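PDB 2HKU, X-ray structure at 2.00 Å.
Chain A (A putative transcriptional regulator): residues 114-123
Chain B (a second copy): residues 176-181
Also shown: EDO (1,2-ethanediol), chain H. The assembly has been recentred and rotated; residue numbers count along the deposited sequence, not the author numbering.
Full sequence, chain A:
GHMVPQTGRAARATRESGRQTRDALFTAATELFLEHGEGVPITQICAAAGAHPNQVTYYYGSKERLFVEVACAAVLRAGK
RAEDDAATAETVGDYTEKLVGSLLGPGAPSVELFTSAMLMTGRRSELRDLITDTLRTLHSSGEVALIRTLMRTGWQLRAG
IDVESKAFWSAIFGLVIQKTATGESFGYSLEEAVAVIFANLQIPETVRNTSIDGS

Chain A, residues 114-123: FTSAMLMTGR
Chain B (176-181) VIQKTA

Each stretch begins within a helix that starts earlier in its chain and continues into loop or turn. In chain A, Phe114(A) to Leu119(A) are helical, with phi from -73° to -55° and psi from -45° to -29°. Met118(A) N bonds Phe114(A) O at 2.9 Å, and Leu119(A) N bonds Thr115(A) O at 3.1 Å. Met120(A) has phi/psi of -95/-4; its N bonds Ala117(A) O at 3.2 Å and makes a weak bond to Ser116(A) O at 3.1 Å. Thr121(A) leaves the helical region at -103/92. Gly122(A) follows at -70/-79 and Arg123(A) at -137/5.

In chain B, Val176(B) to Lys179(B) are helical, with phi near -63° and psi from -48° at Gln178(B) to -31° at Lys179(B). Thr180(B) keeps similar angles, -52/-29, and Ala181(B) has phi -138°. Ala181(B) N bonds Gln178(B) O at 2.6 Å. Thr180(B) N makes a weak bond to Val176(B) O at 3.4 Å.

The register is set by two pairs. Met118(A) CA lies 6.4 Å from Ala181(B) CA, and Leu119(A) CA lies 6.5 Å from Ile177(B) CA. Between these pairs the numbering rises in chain A as it falls in chain B. Together the stretches bury 381 Å². No hydrogen bond crosses between them, so the contact rests on packing.

Ile177(B) gives the largest covered area. It points toward chain A with chi1 72° (p) and chi2 172° (t). Ile177(B) CD1 reaches Met118(A) CE at 3.2 Å, a very tight apolar contact. Ile177(B) CD1 also lies 3.6 Å from Thr115(A) CG2, so methyl meets methyl there as well. Thr115(A) has chi1 71° (p). Ile177(B) CG2 meets Leu119(A) CD2 at 4.1 Å. Leu119(A) CB points sideways, but chi1 -71° (m) and chi2 169° (t) bring its end nearer to chain B.

Met118(A) is selenomethionine. It points toward chain B with chi1 -72° (m), chi2 -171° (t) and chi3 -91°, between wells. Met118(A) SE sits 4.1 Å from Gln178(B) CG, an aliphatic carbon. Gln178(B) CB points away from chain A, with chi1 -63° (m), chi2 -178° (t) and chi3 52°.

Thr180(B) points toward chain A with chi1 -57° (m). Its hydroxyl turns back to its own helix: Thr180(B) OG1 donates to Val176(B) O at 2.9 Å. Its methyl faces the partner, with Thr180(B) CG2 3.4 Å from Met118(A) O and 4.4 Å from Leu119(A) CA.

Thr121(A) and Gly122(A) extend the contact. Thr121(A), chi1 67° (p), places OG1 3.9 Å from Ala181(B) CB. Thr180(B) O lies 3.8 Å from both Thr121(A) O and Gly122(A) O; these carbonyl oxygens are all acceptors and cannot bond one another. Thr121(A) O is buried by the contact and has no partner in the model.

Ser116(A), chi1 -65° (m), and Met120(A) point away from chain B. Met120(A), also selenomethionine, has chi1 52°, chi2 70° and chi3 90° (all p). A 1,2-ethanediol, probably from the crystallisation liquor, donates from O2 to Ser116(A) O at 3.1 Å.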

# COMPACT_ATOMS: atom_id res chain seq x y z
N PHE A 114 -5.46 4.06 -7.47
CA PHE A 114 -5.02 2.86 -8.12
C PHE A 114 -4.86 1.77 -7.04
O PHE A 114 -5.16 0.61 -7.30
CB PHE A 114 -3.64 3.10 -8.76
CG PHE A 114 -3.05 1.85 -9.39
CD1 PHE A 114 -3.72 1.18 -10.42
CD2 PHE A 114 -1.79 1.39 -8.97
CE1 PHE A 114 -3.16 0.04 -11.02
CE2 PHE A 114 -1.20 0.29 -9.58
CZ PHE A 114 -1.87 -0.44 -10.58
N THR A 115 -4.34 2.14 -5.85
CA THR A 115 -4.37 1.18 -4.68
C THR A 115 -5.80 0.66 -4.37
O THR A 115 -5.97 -0.56 -4.09
CB THR A 115 -3.60 1.73 -3.37
OG1 THR A 115 -4.34 2.80 -2.77
CG2 THR A 115 -2.22 2.14 -3.70
N SER A 116 -6.81 1.54 -4.44
CA SER A 116 -8.22 1.12 -4.23
C SER A 116 -8.68 0.22 -5.32
O SER A 116 -9.33 -0.86 -5.06
CB SER A 116 -9.19 2.29 -4.10
OG SER A 116 -8.81 2.95 -2.91
N ALA A 117 -8.28 0.58 -6.54
CA ALA A 117 -8.54 -0.33 -7.66
C ALA A 117 -7.90 -1.75 -7.49
O ALA A 117 -8.54 -2.73 -7.84
CB ALA A 117 -8.13 0.25 -9.01
N MSE A 118 -6.63 -1.85 -7.05
CA MSE A 118 -5.98 -3.16 -6.90
C MSE A 118 -6.68 -4.03 -5.82
O MSE A 118 -6.64 -5.29 -5.87
CB MSE A 118 -4.52 -3.02 -6.44
CG MSE A 118 -3.54 -2.49 -7.51
SE MSE A 118 -1.69 -2.56 -7.06
CE MSE A 118 -1.44 -0.76 -6.22
N LEU A 119 -7.19 -3.36 -4.81
CA LEU A 119 -7.92 -4.01 -3.74
C LEU A 119 -9.30 -4.51 -4.17
O LEU A 119 -9.84 -5.47 -3.54
CB LEU A 119 -8.03 -3.11 -2.53
CG LEU A 119 -6.76 -2.90 -1.77
CD1 LEU A 119 -7.00 -1.77 -0.77
CD2 LEU A 119 -6.21 -4.16 -1.11
N MSE A 120 -9.93 -3.87 -5.15
CA MSE A 120 -11.29 -4.29 -5.49
C MSE A 120 -11.39 -5.26 -6.64
O MSE A 120 -12.50 -5.70 -6.96
CB MSE A 120 -12.33 -3.16 -5.62
CG MSE A 120 -12.04 -1.96 -6.52
SE MSE A 120 -12.02 -2.26 -8.44
CE MSE A 120 -13.93 -1.88 -8.71
N THR A 121 -10.25 -5.58 -7.25
CA THR A 121 -10.22 -6.51 -8.35
C THR A 121 -9.69 -7.84 -7.83
O THR A 121 -8.47 -8.07 -7.74
CB THR A 121 -9.31 -6.04 -9.50
OG1 THR A 121 -7.95 -6.03 -9.06
CG2 THR A 121 -9.73 -4.63 -9.97
N GLY A 122 -10.63 -8.69 -7.41
CA GLY A 122 -10.27 -9.99 -6.84
C GLY A 122 -9.72 -10.84 -7.97
O GLY A 122 -8.48 -10.95 -8.16
N ARG A 123 -10.66 -11.37 -8.75
CA ARG A 123 -10.34 -12.37 -9.77
C ARG A 123 -11.02 -12.21 -11.12
O ARG A 123 -10.84 -13.07 -11.98
CB ARG A 123 -10.50 -13.79 -9.20
CG ARG A 123 -11.14 -13.82 -7.85
CD ARG A 123 -10.42 -14.76 -6.88
NE ARG A 123 -10.70 -14.34 -5.49
CZ ARG A 123 -11.82 -14.60 -4.80
NH1 ARG A 123 -12.81 -15.32 -5.34
NH2 ARG A 123 -11.95 -14.15 -3.54
N VAL B 176 1.72 -6.46 -0.46
CA VAL B 176 0.60 -7.32 -0.24
C VAL B 176 -0.52 -6.89 -1.17
O VAL B 176 -1.26 -7.74 -1.70
CB VAL B 176 0.10 -7.29 1.25
CG1 VAL B 176 -1.32 -7.82 1.33
CG2 VAL B 176 1.03 -8.08 2.07
N ILE B 177 -0.63 -5.56 -1.39
CA ILE B 177 -1.71 -5.09 -2.25
C ILE B 177 -1.59 -5.53 -3.69
O ILE B 177 -2.59 -5.72 -4.33
CB ILE B 177 -1.96 -3.58 -2.21
CG1 ILE B 177 -0.87 -2.80 -2.90
CG2 ILE B 177 -2.22 -3.10 -0.75
CD1 ILE B 177 -1.24 -1.23 -3.04
N GLN B 178 -0.38 -5.57 -4.19
CA GLN B 178 -0.08 -6.09 -5.54
C GLN B 178 -0.43 -7.56 -5.73
O GLN B 178 -1.07 -7.94 -6.70
CB GLN B 178 1.39 -5.87 -5.81
CG GLN B 178 1.80 -4.42 -5.83
CD GLN B 178 3.20 -4.32 -6.14
OE1 GLN B 178 3.61 -4.91 -7.15
NE2 GLN B 178 4.02 -3.74 -5.26
N LYS B 179 0.00 -8.38 -4.77
CA LYS B 179 -0.10 -9.83 -4.87
C LYS B 179 -1.54 -10.18 -5.05
O LYS B 179 -1.85 -11.20 -5.68
CB LYS B 179 0.42 -10.51 -3.59
CG LYS B 179 1.62 -9.87 -2.93
CD LYS B 179 2.94 -10.48 -3.49
CE LYS B 179 4.10 -9.49 -3.43
NZ LYS B 179 4.10 -8.42 -4.52
N THR B 180 -2.38 -9.33 -4.45
CA THR B 180 -3.83 -9.31 -4.56
C THR B 180 -4.32 -9.30 -6.02
O THR B 180 -5.39 -9.81 -6.28
CB THR B 180 -4.46 -8.07 -3.77
OG1 THR B 180 -4.08 -8.11 -2.39
CG2 THR B 180 -6.03 -7.98 -3.89
N ALA B 181 -3.53 -8.73 -6.96
CA ALA B 181 -3.72 -8.96 -8.43
C ALA B 181 -2.44 -9.17 -9.25
O ALA B 181 -1.89 -10.26 -9.33
CB ALA B 181 -4.54 -7.87 -9.04
C1 EDO H . -10.91 -0.04 -0.02
O1 EDO H . -11.48 0.65 1.17
C2 EDO H . -10.90 0.61 -1.44
O2 EDO H . -11.00 -0.43 -2.53